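Local coordinates for putative uncharacterized protein SAG1039 (Streptococcus agalactiae serogroup V, PDB 3GWK) that is of unknown function but, as a homodimeric WXG100-family protein related to ESAT-6, is probably exported by a specialised secretion system, at residues A[16-21]-A[72-78]. Residues are numbered along the deposited sequence; the frame is centred on the assembly and turned at random.
Sequences SAQKYT and EDINQQL. With SO4 (sulfate ion), chain C.
Ile74 sets its CG2 methyl squarely over one face of the Tyr20 ring, 3.6 Å from the ring centroid and only 10° off the ring normal, a CH-pi contact. The branch point at CB makes isoleucine apt here: Ile74 CG2 sits over the ring centre while Ile74 CD1 reaches Tyr20 CE2 at 3.8 Å. One turn on, Leu78 brings CD1 obliquely to the ring, and Leu78 CB lies 3.9 Å from Ala17 CB. A lone methyl at Ala17 lets the backbones close in, Ala17 CA lying 4.3 Å from Asn75 CA.

These residues zip together helices 10-44 and 51-95, the two long arms of the WXG100 helical hairpin; the short segments 16-21 and 72-78 run antiparallel at 159°, their axes 7.7 Å apart at closest approach. Two such hairpins form the four-helix bundle of the homodimer.

Along another flank the contact turns polar. A chi1 of -168° swings Thr21 OG1 away from the backbone nitrogen and lays it alongside the Glu72 carboxylate, where Thr21 OG1 donates to the syn lone pair of Glu72 OE1 at 2.7 Å. The bend of the glutamate at chi2 leaves OE2 for two amides of its own helix. Gln76 NE2 meets Glu72 OE2 nearly along the C-O axis at 3.0 Å, whereas Asn75 ND2 approaches from above the carboxylate plane. Together the three donors fix the carboxylate's rotation and would be expected to favour its charged form. Gln25 bonds to Thr21 OG1 from the next turn, helping to orient the hydroxyl. Phe53 of the second subunit packs on Ile74, and Tyr20 OH bonds to Gln38 of that subunit, so the phenol serves both interfaces.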
ATOM      1  N   SER A  16      -9.610 -10.771  12.010  1.00 12.05           N
ATOM      2  CA  SER A  16      -8.431  -9.930  11.870  1.00 11.66           C
ATOM      3  C   SER A  16      -7.642 -10.332  10.676  1.00 12.49           C
ATOM      4  O   SER A  16      -7.244  -9.473   9.886  1.00 12.54           O
ATOM      5  CB  SER A  16      -7.620  -9.970  13.157  1.00 14.32           C
ATOM      6  OG  SER A  16      -8.251  -9.331  14.235  1.00 15.46           O
ATOM      7  N   ALA A  17      -7.424 -11.648  10.480  1.00 11.52           N
ATOM      8  CA  ALA A  17      -6.659 -12.128   9.360  1.00 12.17           C
ATOM      9  C   ALA A  17      -7.164 -11.601   8.039  1.00 10.76           C
ATOM     10  O   ALA A  17      -6.419 -11.243   7.164  1.00 11.88           O
ATOM     11  CB  ALA A  17      -6.654 -13.689   9.351  1.00 12.09           C
ATOM     12  N   GLN A  18      -8.477 -11.611   7.866  1.00 11.29           N
ATOM     13  CA  GLN A  18      -9.068 -11.184   6.617  1.00 11.20           C
ATOM     14  C   GLN A  18      -8.656  -9.734   6.284  1.00 12.19           C
ATOM     15  O   GLN A  18      -8.446  -9.396   5.114  1.00 11.93           O
ATOM     16  CB  GLN A  18     -10.598 -11.282   6.637  1.00 12.94           C
ATOM     17  CG  GLN A  18     -11.311 -10.686   5.489  1.00 14.64           C
ATOM     18  CD  GLN A  18     -10.950 -11.293   4.177  1.00 19.93           C
ATOM     19  OE1 GLN A  18     -10.641 -12.454   4.048  1.00 25.43           O
ATOM     20  NE2 GLN A  18     -10.969 -10.447   3.153  1.00 24.57           N
ATOM     21  N   LYS A  19      -8.581  -8.888   7.306  1.00 11.06           N
ATOM     22  CA  LYS A  19      -8.195  -7.472   7.085  1.00 11.81           C
ATOM     23  C   LYS A  19      -6.772  -7.433   6.492  1.00 12.18           C
ATOM     24  O   LYS A  19      -6.443  -6.575   5.671  1.00 12.34           O
ATOM     25  CB  LYS A  19      -8.292  -6.695   8.396  1.00 12.93           C
ATOM     26  CG  LYS A  19      -9.699  -6.695   9.017  1.00 13.94           C
ATOM     27  CD  LYS A  19      -9.740  -6.131  10.436  1.00 13.06           C
ATOM     28  CE  LYS A  19     -10.991  -6.664  11.147  1.00 14.04           C
ATOM     29  NZ  LYS A  19     -11.063  -6.161  12.564  1.00 14.01           N
ATOM     30  N   TYR A  20      -5.875  -8.302   7.016  1.00 10.72           N
ATOM     31  CA  TYR A  20      -4.508  -8.289   6.554  1.00 11.45           C
ATOM     32  C   TYR A  20      -4.393  -8.798   5.125  1.00 11.48           C
ATOM     33  O   TYR A  20      -3.669  -8.202   4.309  1.00 12.69           O
ATOM     34  CB  TYR A  20      -3.595  -9.111   7.483  1.00 13.63           C
ATOM     35  CG  TYR A  20      -3.312  -8.430   8.802  1.00 13.50           C
ATOM     36  CD1 TYR A  20      -4.159  -8.582   9.865  1.00 13.33           C
ATOM     37  CD2 TYR A  20      -2.186  -7.655   8.968  1.00 12.49           C
ATOM     38  CE1 TYR A  20      -3.911  -7.921  11.103  1.00 13.53           C
ATOM     39  CE2 TYR A  20      -1.932  -6.983  10.202  1.00 13.94           C
ATOM     40  CZ  TYR A  20      -2.798  -7.137  11.213  1.00 13.40           C
ATOM     41  OH  TYR A  20      -2.566  -6.516  12.393  1.00 16.19           O
ATOM     42  N   THR A  21      -5.113  -9.862   4.798  1.00 11.71           N
ATOM     43  CA  THR A  21      -4.970 -10.342   3.440  1.00 13.01           C
ATOM     44  C   THR A  21      -5.612  -9.331   2.434  1.00 11.47           C
ATOM     45  O   THR A  21      -5.086  -9.116   1.342  1.00 12.02           O
ATOM     46  CB  THR A  21      -5.546 -11.747   3.239  1.00 14.33           C
ATOM     47  OG1 THR A  21      -5.140 -12.252   1.986  1.00 14.99           O
ATOM     48  CG2 THR A  21      -7.005 -11.872   3.398  1.00 15.39           C
ATOM     49  N   GLU A  72       0.358 -10.418   4.232  1.00 13.27           N
ATOM     50  CA  GLU A  72      -0.063 -11.755   3.907  1.00 12.38           C
ATOM     51  C   GLU A  72       0.514 -12.809   4.896  1.00 13.51           C
ATOM     52  O   GLU A  72      -0.181 -13.746   5.283  1.00 13.50           O
ATOM     53  CB  GLU A  72       0.299 -12.078   2.496  1.00 15.14           C
ATOM     54  CG  GLU A  72      -0.175 -13.482   2.104  1.00 17.13           C
ATOM     55  CD  GLU A  72      -1.724 -13.682   2.277  1.00 17.72           C
ATOM     56  OE1 GLU A  72      -2.470 -12.696   2.062  1.00 21.83           O
ATOM     57  OE2 GLU A  72      -2.173 -14.857   2.508  1.00 21.43           O
ATOM     58  N   ASP A  73       1.775 -12.615   5.325  1.00 12.75           N
ATOM     59  CA  ASP A  73       2.363 -13.532   6.304  1.00 14.51           C
ATOM     60  C   ASP A  73       1.579 -13.473   7.573  1.00 12.23           C
ATOM     61  O   ASP A  73       1.307 -14.526   8.217  1.00 13.32           O
ATOM     62  CB  ASP A  73       3.841 -13.084   6.479  1.00 15.73           C
ATOM     63  CG  ASP A  73       4.699 -14.067   7.240  1.00 20.11           C
ATOM     64  OD1 ASP A  73       4.308 -15.235   7.320  1.00 18.12           O
ATOM     65  OD2 ASP A  73       5.793 -13.708   7.720  1.00 21.86           O
ATOM     66  N   ILE A  74       1.162 -12.266   8.027  1.00 12.98           N
ATOM     67  CA  ILE A  74       0.396 -12.113   9.223  1.00 12.10           C
ATOM     68  C   ILE A  74      -0.962 -12.816   9.078  1.00 12.45           C
ATOM     69  O   ILE A  74      -1.394 -13.556   9.964  1.00 12.41           O
ATOM     70  CB  ILE A  74       0.253 -10.655   9.675  1.00 12.85           C
ATOM     71  CG1 ILE A  74       1.599 -10.064  10.152  1.00 16.17           C
ATOM     72  CG2 ILE A  74      -0.757 -10.535  10.748  1.00 14.62           C
ATOM     73  CD1 ILE A  74       1.561  -8.553  10.353  1.00 15.61           C
ATOM     74  N   ASN A  75      -1.644 -12.654   7.932  1.00 12.13           N
ATOM     75  CA  ASN A  75      -2.891 -13.404   7.660  1.00 12.09           C
ATOM     76  C   ASN A  75      -2.651 -14.896   7.878  1.00 10.87           C
ATOM     77  O   ASN A  75      -3.392 -15.554   8.608  1.00 11.64           O
ATOM     78  CB  ASN A  75      -3.281 -13.135   6.232  1.00 12.26           C
ATOM     79  CG  ASN A  75      -4.397 -14.027   5.775  1.00 11.77           C
ATOM     80  OD1 ASN A  75      -5.452 -14.098   6.422  1.00 13.03           O
ATOM     81  ND2 ASN A  75      -4.195 -14.732   4.691  1.00 13.77           N
ATOM     82  N   GLN A  76      -1.606 -15.438   7.292  1.00 12.19           N
ATOM     83  CA  GLN A  76      -1.372 -16.888   7.397  1.00 12.44           C
ATOM     84  C   GLN A  76      -1.119 -17.263   8.837  1.00 12.95           C
ATOM     85  O   GLN A  76      -1.641 -18.326   9.253  1.00 14.18           O
ATOM     86  CB  GLN A  76      -0.153 -17.243   6.594  1.00 15.39           C
ATOM     87  CG  GLN A  76      -0.393 -17.133   5.083  1.00 16.54           C
ATOM     88  CD  GLN A  76      -1.489 -18.062   4.581  1.00 19.67           C
ATOM     89  OE1 GLN A  76      -1.564 -19.210   5.025  1.00 21.64           O
ATOM     90  NE2 GLN A  76      -2.375 -17.554   3.708  1.00 22.44           N
ATOM     91  N   GLN A  77      -0.373 -16.503   9.586  1.00 12.74           N
ATOM     92  CA  GLN A  77      -0.097 -16.868  10.990  1.00 13.31           C
ATOM     93  C   GLN A  77      -1.368 -16.885  11.778  1.00 13.54           C
ATOM     94  O   GLN A  77      -1.593 -17.810  12.563  1.00 13.22           O
ATOM     95  CB  GLN A  77       0.870 -15.893  11.670  1.00 18.53           C
ATOM     96  CG  GLN A  77       2.230 -15.692  11.046  1.00 18.39           C
ATOM     97  CD  GLN A  77       2.794 -16.943  10.612  1.00 19.24           C
ATOM     98  OE1 GLN A  77       2.984 -17.914  11.439  1.00 21.37           O
ATOM     99  NE2 GLN A  77       3.016 -17.051   9.298  1.00 21.10           N
ATOM    100  N   LEU A  78      -2.200 -15.844  11.620  1.00 12.63           N
ATOM    101  CA  LEU A  78      -3.409 -15.735  12.418  1.00 12.67           C
ATOM    102  C   LEU A  78      -4.369 -16.874  12.080  1.00 13.19           C
ATOM    103  O   LEU A  78      -4.986 -17.472  12.963  1.00 11.64           O
ATOM    104  CB  LEU A  78      -4.119 -14.402  12.205  1.00 13.43           C
ATOM    105  CG  LEU A  78      -3.296 -13.186  12.665  1.00 13.72           C
ATOM    106  CD1 LEU A  78      -4.029 -11.958  12.311  1.00 18.00           C
ATOM    107  CD2 LEU A  78      -2.981 -13.279  14.156  1.00 18.89           C
TER
HETATM  108  S   SO4 C  98       3.892 -20.253   7.194  0.69 17.56           S
HETATM  109  O1  SO4 C  98       2.930 -19.489   6.339  0.58 19.26           O
HETATM  110  O2  SO4 C  98       3.175 -21.356   7.836  0.66 17.12           O
HETATM  111  O3  SO4 C  98       5.049 -20.741   6.411  0.64 22.62           O
HETATM  112  O4  SO4 C  98       4.410 -19.398   8.215  0.57 15.80           O